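Local coordinates for tudor and KH domain-containing protein homolog (Bombyx mori, PDB 5VQH), which takes part in primary piRNA biogenesis, its Tudor domain binding symmetrically dimethylated Siwi and Ago3, and is required to repress transposable elements during spermatogenesis, at residues A[108-113]-A[119-124]; A[78-83]-A[87-92]; A[46-51]-A[113-118]; A[56-59]-A[63-66]. One frame throughout, in Å; residues are numbered along the deposited sequence.

Contact 1: residues A[108-113]-A[119-124]. With 2MR (n3, n4-dimethylarginine), chain C.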
# COMPACT_ATOMS: atom_id res chain seq x y z
N VAL A 108 -7.55 -11.18 16.43
CA VAL A 108 -7.48 -10.86 15.03
C VAL A 108 -6.53 -9.66 14.90
O VAL A 108 -6.55 -8.72 15.72
CB VAL A 108 -8.89 -10.65 14.43
CG1 VAL A 108 -9.65 -9.58 15.16
CG2 VAL A 108 -8.80 -10.29 12.97
N ALA A 109 -5.65 -9.74 13.92
CA ALA A 109 -4.64 -8.70 13.73
C ALA A 109 -4.97 -7.87 12.50
O ALA A 109 -5.34 -8.41 11.47
CB ALA A 109 -3.29 -9.32 13.58
N ASP A 110 -4.89 -6.56 12.63
CA ASP A 110 -5.05 -5.68 11.52
C ASP A 110 -3.66 -5.65 10.94
O ASP A 110 -2.77 -5.12 11.59
CB ASP A 110 -5.46 -4.30 12.04
CG ASP A 110 -5.49 -3.24 10.96
OD1 ASP A 110 -5.30 -3.59 9.78
OD2 ASP A 110 -5.67 -2.05 11.32
N VAL A 111 -3.48 -6.21 9.74
CA VAL A 111 -2.17 -6.23 9.05
C VAL A 111 -2.08 -5.38 7.78
O VAL A 111 -3.02 -5.27 7.02
CB VAL A 111 -1.71 -7.65 8.72
CG1 VAL A 111 -1.73 -8.50 9.99
CG2 VAL A 111 -2.55 -8.30 7.66
N PHE A 112 -0.93 -4.75 7.61
CA PHE A 112 -0.64 -3.90 6.46
C PHE A 112 0.33 -4.65 5.55
O PHE A 112 1.48 -4.92 5.96
CB PHE A 112 -0.01 -2.65 6.98
CG PHE A 112 0.54 -1.76 5.92
CD1 PHE A 112 -0.30 -0.96 5.16
CD2 PHE A 112 1.90 -1.63 5.74
CE1 PHE A 112 0.22 -0.10 4.22
CE2 PHE A 112 2.42 -0.75 4.79
CZ PHE A 112 1.58 0.01 4.05
N TYR A 113 -0.15 -5.02 4.36
CA TYR A 113 0.64 -5.72 3.35
C TYR A 113 1.66 -4.76 2.74
O TYR A 113 1.33 -3.86 1.95
CB TYR A 113 -0.28 -6.32 2.30
CG TYR A 113 -1.14 -7.42 2.88
CD1 TYR A 113 -0.64 -8.71 3.04
CD2 TYR A 113 -2.41 -7.17 3.30
CE1 TYR A 113 -1.40 -9.71 3.58
CE2 TYR A 113 -3.20 -8.16 3.85
CZ TYR A 113 -2.69 -9.42 3.99
OH TYR A 113 -3.48 -10.40 4.54
N SER A 119 -4.74 -3.30 3.70
CA SER A 119 -4.84 -3.74 5.08
C SER A 119 -6.05 -4.68 5.21
O SER A 119 -7.12 -4.35 4.74
CB SER A 119 -5.03 -2.53 5.97
OG SER A 119 -3.79 -2.06 6.44
N GLU A 120 -5.85 -5.83 5.85
CA GLU A 120 -6.90 -6.78 6.16
C GLU A 120 -6.75 -7.27 7.61
O GLU A 120 -5.70 -7.16 8.21
CB GLU A 120 -6.81 -8.02 5.26
CG GLU A 120 -7.00 -7.79 3.76
CD GLU A 120 -8.43 -7.39 3.38
OE1 GLU A 120 -9.41 -7.95 3.97
OE2 GLU A 120 -8.55 -6.51 2.47
N TYR A 121 -7.84 -7.81 8.14
CA TYR A 121 -7.90 -8.35 9.48
C TYR A 121 -7.68 -9.83 9.31
O TYR A 121 -8.44 -10.47 8.60
CB TYR A 121 -9.28 -8.11 10.10
CG TYR A 121 -9.54 -6.69 10.54
CD1 TYR A 121 -8.85 -6.14 11.60
CD2 TYR A 121 -10.51 -5.91 9.91
CE1 TYR A 121 -9.08 -4.86 12.02
CE2 TYR A 121 -10.77 -4.62 10.31
CZ TYR A 121 -10.04 -4.10 11.36
OH TYR A 121 -10.28 -2.81 11.80
N VAL A 122 -6.63 -10.36 9.93
CA VAL A 122 -6.27 -11.75 9.81
C VAL A 122 -6.22 -12.30 11.22
O VAL A 122 -5.77 -11.64 12.15
CB VAL A 122 -4.90 -11.90 9.12
CG1 VAL A 122 -4.28 -13.28 9.36
CG2 VAL A 122 -5.03 -11.65 7.63
N ALA A 123 -6.70 -13.52 11.37
CA ALA A 123 -6.66 -14.18 12.66
C ALA A 123 -5.21 -14.39 12.96
O ALA A 123 -4.45 -14.77 12.08
CB ALA A 123 -7.37 -15.51 12.56
N THR A 124 -4.81 -14.15 14.19
CA THR A 124 -3.42 -14.30 14.52
C THR A 124 -2.97 -15.74 14.41
O THR A 124 -1.78 -15.99 14.26
CB THR A 124 -3.09 -13.78 15.93
OG1 THR A 124 -3.83 -14.51 16.88
CG2 THR A 124 -3.42 -12.29 16.06
N 2MR C . -3.29 -10.84 -7.89
CA 2MR C . -3.81 -11.26 -6.57
CB 2MR C . -3.35 -10.27 -5.51
CG 2MR C . -1.85 -9.96 -5.59
CD 2MR C . -1.43 -9.48 -4.21
NE 2MR C . -2.10 -8.24 -3.92
CZ 2MR C . -2.09 -7.75 -2.70
NH1 2MR C . -1.53 -8.41 -1.80
CQ1 2MR C . -1.41 -8.02 -0.41
NH2 2MR C . -2.69 -6.59 -2.42
CQ2 2MR C . -3.39 -5.79 -3.41
C 2MR C . -5.33 -11.37 -6.47
O 2MR C . -5.92 -11.45 -5.38
OXT 2MR C . -6.04 -11.41 -7.48
O HOH W 1 -3.14 -2.17 8.98
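Tyr113 lays the edge of its ring along Glu120, CE2 lying 3.8 Å from Glu120 CG, and its hydroxyl reaches on to Val122, OH to CG2 3.7 Å. Tyr113 ends the first strand of the antiparallel hairpin 108-113/119-123 in the Tudor barrel, at the end where dimethylarginine is bound. Main-chain bonds join the hairpin in two hydrogen-bonded pairs, Ala109 with Val122 and Val111 with Glu120; Ala109 N to Val122 O is short, 2.6 Å, and nearly straight at 172°. The end of the Tyr113 side chain swings in beside Glu120 and Val122, its CG placed anti to its own carbonyl carbon (chi1 -66°). The methyl carbon CQ1 of the dimethylarginine comes within 3.4 Å of Tyr113 CG, while the hydroxyl hydrogen-bonds Val82 O of the neighbouring hairpin. With the ring cut back to an alanine here, the ligand methyl CQ1 is likely to lose packing on this side and Val82 O its hydroxyl donor. Glu120 itself turns its carboxylate to a salt bridge with Arg84. On the other face of the hairpin, with Val108 and Asp110, the Tyr121 ring meets Asp110 obliquely, CE1 3.7 Å from CB, and Tyr121 CB touches Val108 CG2; Arg98 adds a cation-pi contact to the same ring. Asp110 OD2 hydrogen-bonds His95 ND1, and its other oxygen accepts from a water. That water bridges the strands: it is 2.7 Å from Asp110 OD1 and 2.6 Å from Ser119 OG.

Contact 2: residues A[78-83]-A[87-92]. With 2MR (n3, n4-dimethylarginine), chain C.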
# COMPACT_ATOMS: atom_id res chain seq x y z
N VAL A 78 6.98 -7.40 11.76
CA VAL A 78 6.87 -7.90 10.38
C VAL A 78 6.80 -9.43 10.34
O VAL A 78 7.66 -10.11 10.90
CB VAL A 78 8.05 -7.41 9.53
CG1 VAL A 78 7.94 -7.93 8.11
CG2 VAL A 78 8.16 -5.89 9.58
N VAL A 79 5.79 -9.94 9.63
CA VAL A 79 5.43 -11.35 9.63
C VAL A 79 5.05 -11.90 8.23
O VAL A 79 4.99 -11.15 7.23
CB VAL A 79 4.20 -11.56 10.54
CG1 VAL A 79 4.56 -11.27 12.01
CG2 VAL A 79 3.04 -10.67 10.08
N ALA A 80 4.81 -13.19 8.14
CA ALA A 80 4.29 -13.76 6.92
C ALA A 80 2.80 -13.88 7.11
O ALA A 80 2.37 -14.31 8.18
CB ALA A 80 4.91 -15.13 6.69
N ALA A 81 2.01 -13.50 6.09
CA ALA A 81 0.54 -13.53 6.20
C ALA A 81 -0.15 -13.85 4.88
O ALA A 81 0.20 -13.32 3.85
CB ALA A 81 0.01 -12.20 6.72
N VAL A 82 -1.16 -14.68 4.95
CA VAL A 82 -1.94 -14.98 3.78
C VAL A 82 -2.80 -13.77 3.50
O VAL A 82 -3.16 -13.06 4.39
CB VAL A 82 -2.81 -16.22 4.01
CG1 VAL A 82 -3.87 -16.36 2.92
CG2 VAL A 82 -1.92 -17.48 4.13
N PHE A 83 -3.07 -13.53 2.23
CA PHE A 83 -4.02 -12.53 1.79
C PHE A 83 -5.29 -13.30 1.44
O PHE A 83 -5.26 -14.20 0.62
CB PHE A 83 -3.47 -11.88 0.55
CG PHE A 83 -4.33 -10.82 -0.05
CD1 PHE A 83 -4.84 -9.78 0.71
CD2 PHE A 83 -4.55 -10.80 -1.43
CE1 PHE A 83 -5.58 -8.75 0.13
CE2 PHE A 83 -5.29 -9.78 -2.01
CZ PHE A 83 -5.81 -8.74 -1.22
N GLY A 87 -5.18 -16.39 -1.30
CA GLY A 87 -4.52 -17.46 -0.58
C GLY A 87 -3.01 -17.53 -0.72
O GLY A 87 -2.44 -18.54 -0.45
N ARG A 88 -2.35 -16.45 -1.13
CA ARG A 88 -0.87 -16.42 -1.21
C ARG A 88 -0.23 -15.68 -0.01
O ARG A 88 -0.91 -14.93 0.72
CB ARG A 88 -0.42 -15.78 -2.53
CG ARG A 88 -0.97 -16.44 -3.79
CD ARG A 88 -0.39 -15.80 -5.04
NE ARG A 88 -0.98 -16.30 -6.30
CZ ARG A 88 -1.99 -15.73 -6.96
NH1 ARG A 88 -2.60 -14.64 -6.51
NH2 ARG A 88 -2.41 -16.27 -8.11
N TRP A 89 1.07 -15.90 0.20
CA TRP A 89 1.77 -15.38 1.37
C TRP A 89 2.50 -14.09 1.07
O TRP A 89 3.17 -13.94 0.03
CB TRP A 89 2.75 -16.43 1.94
CG TRP A 89 2.03 -17.57 2.62
CD1 TRP A 89 1.49 -18.68 2.03
CD2 TRP A 89 1.71 -17.68 4.01
NE1 TRP A 89 0.88 -19.48 2.96
CE2 TRP A 89 1.00 -18.89 4.19
CE3 TRP A 89 1.96 -16.88 5.12
CZ2 TRP A 89 0.54 -19.30 5.41
CZ3 TRP A 89 1.51 -17.30 6.32
CH2 TRP A 89 0.81 -18.50 6.46
N TYR A 90 2.41 -13.15 2.02
CA TYR A 90 2.91 -11.79 1.85
C TYR A 90 3.60 -11.31 3.13
O TYR A 90 3.43 -11.86 4.23
CB TYR A 90 1.76 -10.87 1.44
CG TYR A 90 1.14 -11.25 0.11
CD1 TYR A 90 1.72 -10.85 -1.06
CD2 TYR A 90 -0.00 -12.04 0.03
CE1 TYR A 90 1.19 -11.20 -2.29
CE2 TYR A 90 -0.54 -12.41 -1.20
CZ TYR A 90 0.06 -11.97 -2.37
OH TYR A 90 -0.40 -12.28 -3.64
N ARG A 91 4.40 -10.29 2.97
CA ARG A 91 5.05 -9.65 4.07
C ARG A 91 4.09 -8.59 4.52
O ARG A 91 3.64 -7.76 3.70
CB ARG A 91 6.36 -9.02 3.65
CG ARG A 91 7.32 -9.99 3.01
CD ARG A 91 8.70 -9.39 2.68
NE ARG A 91 8.73 -8.27 1.74
CZ ARG A 91 9.84 -7.61 1.40
NH1 ARG A 91 11.03 -7.95 1.92
NH2 ARG A 91 9.78 -6.59 0.56
N ALA A 92 3.78 -8.60 5.82
CA ALA A 92 2.87 -7.62 6.39
C ALA A 92 3.39 -7.16 7.75
O ALA A 92 4.16 -7.86 8.40
CB ALA A 92 1.52 -8.25 6.56
N 2MR C . -3.29 -10.84 -7.89
CA 2MR C . -3.81 -11.26 -6.57
CB 2MR C . -3.35 -10.27 -5.51
CG 2MR C . -1.85 -9.96 -5.59
CD 2MR C . -1.43 -9.48 -4.21
NE 2MR C . -2.10 -8.24 -3.92
CZ 2MR C . -2.09 -7.75 -2.70
NH1 2MR C . -1.53 -8.41 -1.80
CQ1 2MR C . -1.41 -8.02 -0.41
NH2 2MR C . -2.69 -6.59 -2.42
CQ2 2MR C . -3.39 -5.79 -3.41
C 2MR C . -5.33 -11.37 -6.47
O 2MR C . -5.92 -11.45 -5.38
OXT 2MR C . -6.04 -11.41 -7.48
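The hairpin of strands 78-82 and 89-98 supplies two aromatic walls of the dimethylarginine pocket, Phe83 and Tyr90. Phe83 CB packs 3.5 Å from Tyr90 CE2, and the two ring planes stand at 87°. Both rings turn a face to the ligand: its NH1 lies 3.8 Å above the centre of the Tyr90 ring and, over Phe83, nearer the rim. With CG anti to the backbone N (chi1 180°), the Phe83 ring extends away from the paired strand and brings one face to the ligand guanidinium. Tyr90 OH hydrogen-bonds Asp86, which also forms a salt bridge with Arg88, whose NH1 lies 3.6 Å from the ligand CA. These rings form part of the aromatic cage by which Tudor domains hold methylated arginine. Behind the cage the strands pair through Val79 with Ala92 and Ala81 with Tyr90, and the turn is closed by Phe83 N to Arg88 O, 3.0 Å, and Gly87 N to Phe83 O. On the face bearing Ala80, Val82, Trp89 and Arg91, the methyl CG2 of Val82 sits over the indole in a CH-pi contact, 3.4 Å from the centroid of its six-membered ring. Ala80 CB approaches the same indole at CE3, 3.8 Å away.

Contact 3: residues A[46-51]-A[113-118]. With 2MR (n3, n4-dimethylarginine), chain C.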
# COMPACT_ATOMS: atom_id res chain seq x y z
N ALA A 46 9.62 -7.56 -10.52
CA ALA A 46 9.82 -8.96 -10.86
C ALA A 46 10.48 -9.67 -9.68
O ALA A 46 10.21 -10.84 -9.43
CB ALA A 46 10.68 -9.07 -12.11
N GLN A 47 11.33 -8.96 -8.95
CA GLN A 47 11.87 -9.50 -7.72
C GLN A 47 10.74 -9.78 -6.70
O GLN A 47 10.74 -10.82 -6.04
CB GLN A 47 12.92 -8.58 -7.15
CG GLN A 47 14.22 -8.57 -7.91
CD GLN A 47 15.25 -7.69 -7.22
OE1 GLN A 47 15.05 -6.48 -7.07
NE2 GLN A 47 16.34 -8.27 -6.79
N LEU A 48 9.76 -8.87 -6.64
CA LEU A 48 8.57 -9.04 -5.82
C LEU A 48 7.78 -10.23 -6.23
O LEU A 48 7.52 -11.08 -5.39
CB LEU A 48 7.66 -7.80 -5.86
CG LEU A 48 6.35 -7.85 -5.07
CD1 LEU A 48 6.55 -8.11 -3.57
CD2 LEU A 48 5.58 -6.55 -5.26
N ASP A 49 7.41 -10.29 -7.51
CA ASP A 49 6.80 -11.49 -8.08
C ASP A 49 7.50 -12.78 -7.64
O ASP A 49 6.86 -13.76 -7.31
CB ASP A 49 6.83 -11.44 -9.60
CG ASP A 49 5.85 -10.42 -10.20
OD1 ASP A 49 5.03 -9.81 -9.47
OD2 ASP A 49 5.90 -10.24 -11.45
N ASP A 50 8.81 -12.80 -7.68
CA ASP A 50 9.54 -14.01 -7.36
C ASP A 50 9.43 -14.31 -5.90
O ASP A 50 9.35 -15.49 -5.51
CB ASP A 50 11.02 -13.83 -7.72
CG ASP A 50 11.25 -13.82 -9.21
OD1 ASP A 50 10.44 -14.48 -9.88
OD2 ASP A 50 12.20 -13.14 -9.69
N LEU A 51 9.46 -13.25 -5.11
CA LEU A 51 9.34 -13.37 -3.66
C LEU A 51 7.97 -13.91 -3.23
O LEU A 51 7.89 -14.73 -2.34
CB LEU A 51 9.65 -12.04 -3.00
CG LEU A 51 9.56 -11.97 -1.47
CD1 LEU A 51 10.46 -13.00 -0.85
CD2 LEU A 51 9.91 -10.60 -0.93
N TYR A 113 -0.15 -5.02 4.36
CA TYR A 113 0.64 -5.72 3.35
C TYR A 113 1.66 -4.76 2.74
O TYR A 113 1.33 -3.86 1.95
CB TYR A 113 -0.28 -6.32 2.30
CG TYR A 113 -1.14 -7.42 2.88
CD1 TYR A 113 -0.64 -8.71 3.04
CD2 TYR A 113 -2.41 -7.17 3.30
CE1 TYR A 113 -1.40 -9.71 3.58
CE2 TYR A 113 -3.20 -8.16 3.85
CZ TYR A 113 -2.69 -9.42 3.99
OH TYR A 113 -3.48 -10.40 4.54
N LEU A 114 2.92 -4.97 3.14
CA LEU A 114 4.00 -3.98 3.00
C LEU A 114 4.43 -3.67 1.55
O LEU A 114 4.97 -2.62 1.30
CB LEU A 114 5.22 -4.48 3.77
CG LEU A 114 5.19 -4.30 5.27
CD1 LEU A 114 6.20 -5.20 5.94
CD2 LEU A 114 5.46 -2.88 5.62
N ASP A 115 4.27 -4.63 0.66
CA ASP A 115 4.58 -4.49 -0.77
C ASP A 115 3.42 -3.99 -1.67
O ASP A 115 3.57 -3.85 -2.86
CB ASP A 115 5.11 -5.84 -1.26
CG ASP A 115 6.40 -6.24 -0.54
OD1 ASP A 115 7.31 -5.42 -0.56
OD2 ASP A 115 6.51 -7.35 0.03
N TYR A 116 2.28 -3.69 -1.06
CA TYR A 116 1.05 -3.44 -1.78
C TYR A 116 0.28 -2.28 -1.19
O TYR A 116 -0.16 -1.43 -1.94
CB TYR A 116 0.20 -4.71 -1.77
CG TYR A 116 0.79 -5.79 -2.63
CD1 TYR A 116 0.64 -5.78 -4.01
CD2 TYR A 116 1.55 -6.79 -2.08
CE1 TYR A 116 1.19 -6.78 -4.80
CE2 TYR A 116 2.10 -7.79 -2.85
CZ TYR A 116 1.94 -7.78 -4.21
OH TYR A 116 2.54 -8.79 -4.96
N GLY A 117 0.10 -2.28 0.14
CA GLY A 117 -0.44 -1.13 0.86
C GLY A 117 -1.84 -1.32 1.37
O GLY A 117 -2.38 -0.47 2.10
N ASP A 118 -2.46 -2.43 1.01
CA ASP A 118 -3.74 -2.72 1.61
C ASP A 118 -3.63 -3.35 2.98
O ASP A 118 -2.57 -3.82 3.40
CB ASP A 118 -4.61 -3.57 0.69
CG ASP A 118 -3.90 -4.80 0.12
OD1 ASP A 118 -4.64 -5.71 -0.27
OD2 ASP A 118 -2.67 -4.86 0.02
N 2MR C . -3.29 -10.84 -7.89
CA 2MR C . -3.81 -11.26 -6.57
CB 2MR C . -3.35 -10.27 -5.51
CG 2MR C . -1.85 -9.96 -5.59
CD 2MR C . -1.43 -9.48 -4.21
NE 2MR C . -2.10 -8.24 -3.92
CZ 2MR C . -2.09 -7.75 -2.70
NH1 2MR C . -1.53 -8.41 -1.80
CQ1 2MR C . -1.41 -8.02 -0.41
NH2 2MR C . -2.69 -6.59 -2.42
CQ2 2MR C . -3.39 -5.79 -3.41
C 2MR C . -5.33 -11.37 -6.47
O 2MR C . -5.92 -11.45 -5.38
OXT 2MR C . -6.04 -11.41 -7.48
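Tyr113 O is gripped by two backbone donors, Tyr116 N at 3.2 Å and Gly117 N at 2.7 Å, and this folds residues 113-118 into the tight connection between two strands of the Tudor barrel. The connection carries Tyr116 and Asp118 of the dimethylarginine pocket and is backed by helix 43-59 through Leu48. The isobutyl group of Leu48, its CG anti to the backbone N (chi1 178°), splits between two neighbours. CD1 lies against Asp115 CB at 3.5 Å, the two side chains lying alongside and pointing opposite ways; CD2 meets the phenol end of Tyr116 obliquely, 3.8 Å from OH. Leu48 CD1 also lies along the buried carboxylate of Asp115, whose oxygens are engaged by a salt bridge to Arg91 and by Gln140 N. Tyr116 offers a ring face to the ligand guanidinium, whose CZ sits 3.5 Å above its plane, offset toward the rim; Tyr90 meets the same tyrosine at about a right angle. Asp118 receives the methylated nitrogen with both carboxylate oxygens, a pairing that would favour a positively charged guanidinium. Ligand NH2 to Asp118 OD2 is 3.0 Å at 157°, whereas its bond to OD1 is weak, bent to 121°.

Contact 4: residues A[56-59]-A[63-66]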
# COMPACT_ATOMS: atom_id res chain seq x y z
N THR A 56 5.09 -18.16 -1.05
CA THR A 56 3.90 -18.95 -1.15
C THR A 56 4.19 -20.45 -1.27
O THR A 56 3.47 -21.24 -0.64
CB THR A 56 2.99 -18.46 -2.28
OG1 THR A 56 2.82 -17.06 -2.14
CG2 THR A 56 1.61 -19.10 -2.18
N GLU A 57 5.21 -20.87 -2.02
CA GLU A 57 5.53 -22.30 -2.10
C GLU A 57 5.96 -22.77 -0.69
O GLU A 57 5.56 -23.84 -0.22
CB GLU A 57 6.61 -22.61 -3.16
N TYR A 58 6.73 -21.94 -0.01
CA TYR A 58 7.36 -22.31 1.26
C TYR A 58 6.34 -22.41 2.40
O TYR A 58 6.18 -23.47 3.03
CB TYR A 58 8.45 -21.30 1.58
CG TYR A 58 9.21 -21.58 2.82
CD1 TYR A 58 10.18 -22.55 2.85
CD2 TYR A 58 8.98 -20.85 3.98
CE1 TYR A 58 10.91 -22.82 4.01
CE2 TYR A 58 9.69 -21.10 5.15
CZ TYR A 58 10.66 -22.09 5.17
OH TYR A 58 11.36 -22.34 6.32
N TYR A 59 5.64 -21.31 2.66
CA TYR A 59 4.69 -21.27 3.78
C TYR A 59 3.42 -22.12 3.50
O TYR A 59 2.54 -22.26 4.33
CB TYR A 59 4.33 -19.81 4.16
CG TYR A 59 5.47 -19.07 4.86
CD1 TYR A 59 5.78 -19.33 6.19
CD2 TYR A 59 6.21 -18.07 4.22
CE1 TYR A 59 6.78 -18.64 6.84
CE2 TYR A 59 7.22 -17.40 4.86
CZ TYR A 59 7.51 -17.69 6.18
OH TYR A 59 8.54 -17.03 6.85
N GLU A 63 5.23 -28.37 7.35
CA GLU A 63 6.54 -28.49 8.00
C GLU A 63 7.16 -27.11 8.22
O GLU A 63 7.72 -26.84 9.27
CB GLU A 63 7.50 -29.36 7.16
CG GLU A 63 6.92 -30.68 6.66
CD GLU A 63 6.24 -30.57 5.29
OE1 GLU A 63 6.96 -30.55 4.24
OE2 GLU A 63 4.99 -30.53 5.25
N ASN A 64 7.04 -26.25 7.21
CA ASN A 64 7.65 -24.92 7.24
C ASN A 64 6.90 -23.96 8.12
O ASN A 64 7.50 -23.22 8.89
CB ASN A 64 7.76 -24.35 5.83
CG ASN A 64 8.76 -25.11 4.98
OD1 ASN A 64 9.58 -25.88 5.49
ND2 ASN A 64 8.72 -24.89 3.66
N ARG A 65 5.58 -23.96 8.04
CA ARG A 65 4.82 -23.20 9.03
C ARG A 65 5.24 -23.53 10.50
O ARG A 65 5.49 -22.63 11.30
CB ARG A 65 3.33 -23.41 8.79
CG ARG A 65 2.84 -22.72 7.52
CD ARG A 65 1.34 -22.55 7.57
NE ARG A 65 0.69 -23.86 7.65
CZ ARG A 65 0.42 -24.65 6.61
NH1 ARG A 65 0.75 -24.28 5.37
NH2 ARG A 65 -0.14 -25.84 6.80
N GLU A 66 5.37 -24.81 10.83
CA GLU A 66 5.69 -25.24 12.19
C GLU A 66 7.09 -24.82 12.63
O GLU A 66 7.32 -24.56 13.81
CB GLU A 66 5.53 -26.75 12.32
CG GLU A 66 4.08 -27.22 12.17
CD GLU A 66 3.96 -28.73 11.97
OE1 GLU A 66 4.94 -29.36 11.48
OE2 GLU A 66 2.89 -29.28 12.30
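Thr56, at the start of the segment, accepts from Trp89 N with OG1, which fastens helix 43-59 to the Tudor sheet. Two residues on, Tyr58 carries much of the contact. Its CG lies anti to the backbone N (chi1 -178°), and the ring presents a face to Asn64 of the short helix 62-66. Asn64 CB stands over that face in a CH-pi contact, 3.8 Å from the ring centroid, which is the sound part of the overlap. The amide beyond it lies roughly flat on the ring, the planes 22° apart, but the closeness of its nitrogen is doubtful. The amide also turns ND2 toward Tyr58 O at 3.0 Å, a hydrogen bond whose exact geometry is doubtful because the nitrogen is modelled too close to the ring. Helix 43-59 and helix 62-66 follow each other across a short turn within the Tudor domain, carbonyls at the end of the first taking side-chain donors from the second. Tyr58 OH hydrogen-bonds His68 NE2, and Arg131 makes a cation-pi contact with the ring. Were the ring replaced by an alanine, Asn64 is likely to lose the surface under its CB and amide, and His68 NE2 its hydroxyl partner. At Tyr59 the bond to CB leaves away from helix 62-66; the ring meets Trp89 and the hydroxyl bonds Glu129 O. Its carbonyl is what meets the second helix. Arg65, its chain bent at chi3 (-61°), curls back until NH1 comes 2.9 Å from Tyr59 O, and that oxygen lies near the guanidinium plane, at its edge.

Contacts 1, 2 and 3 all touch the dimethylarginine and share out its pocket: contact 2 gives Phe83, Arg88 and Tyr90, contact 3 gives Tyr116 and Asp118, and Tyr113 belongs to both 1 and 3. The centres of contacts 1 and 2 are 9 Å apart in one sheet, where strands 89-98 and 108-113 are neighbours. Arg91 O and Leu114 N, 2.9 Å apart, probably hydrogen-bond contact 2 to contact 3. Contact 4 stands back from the ligand, the side chain of Tyr59 about 13 Å away. It shares helix 43-59 with contact 3 and rests on contact 2, where Tyr59 CB lies 3.4 Å from Trp89 CD2.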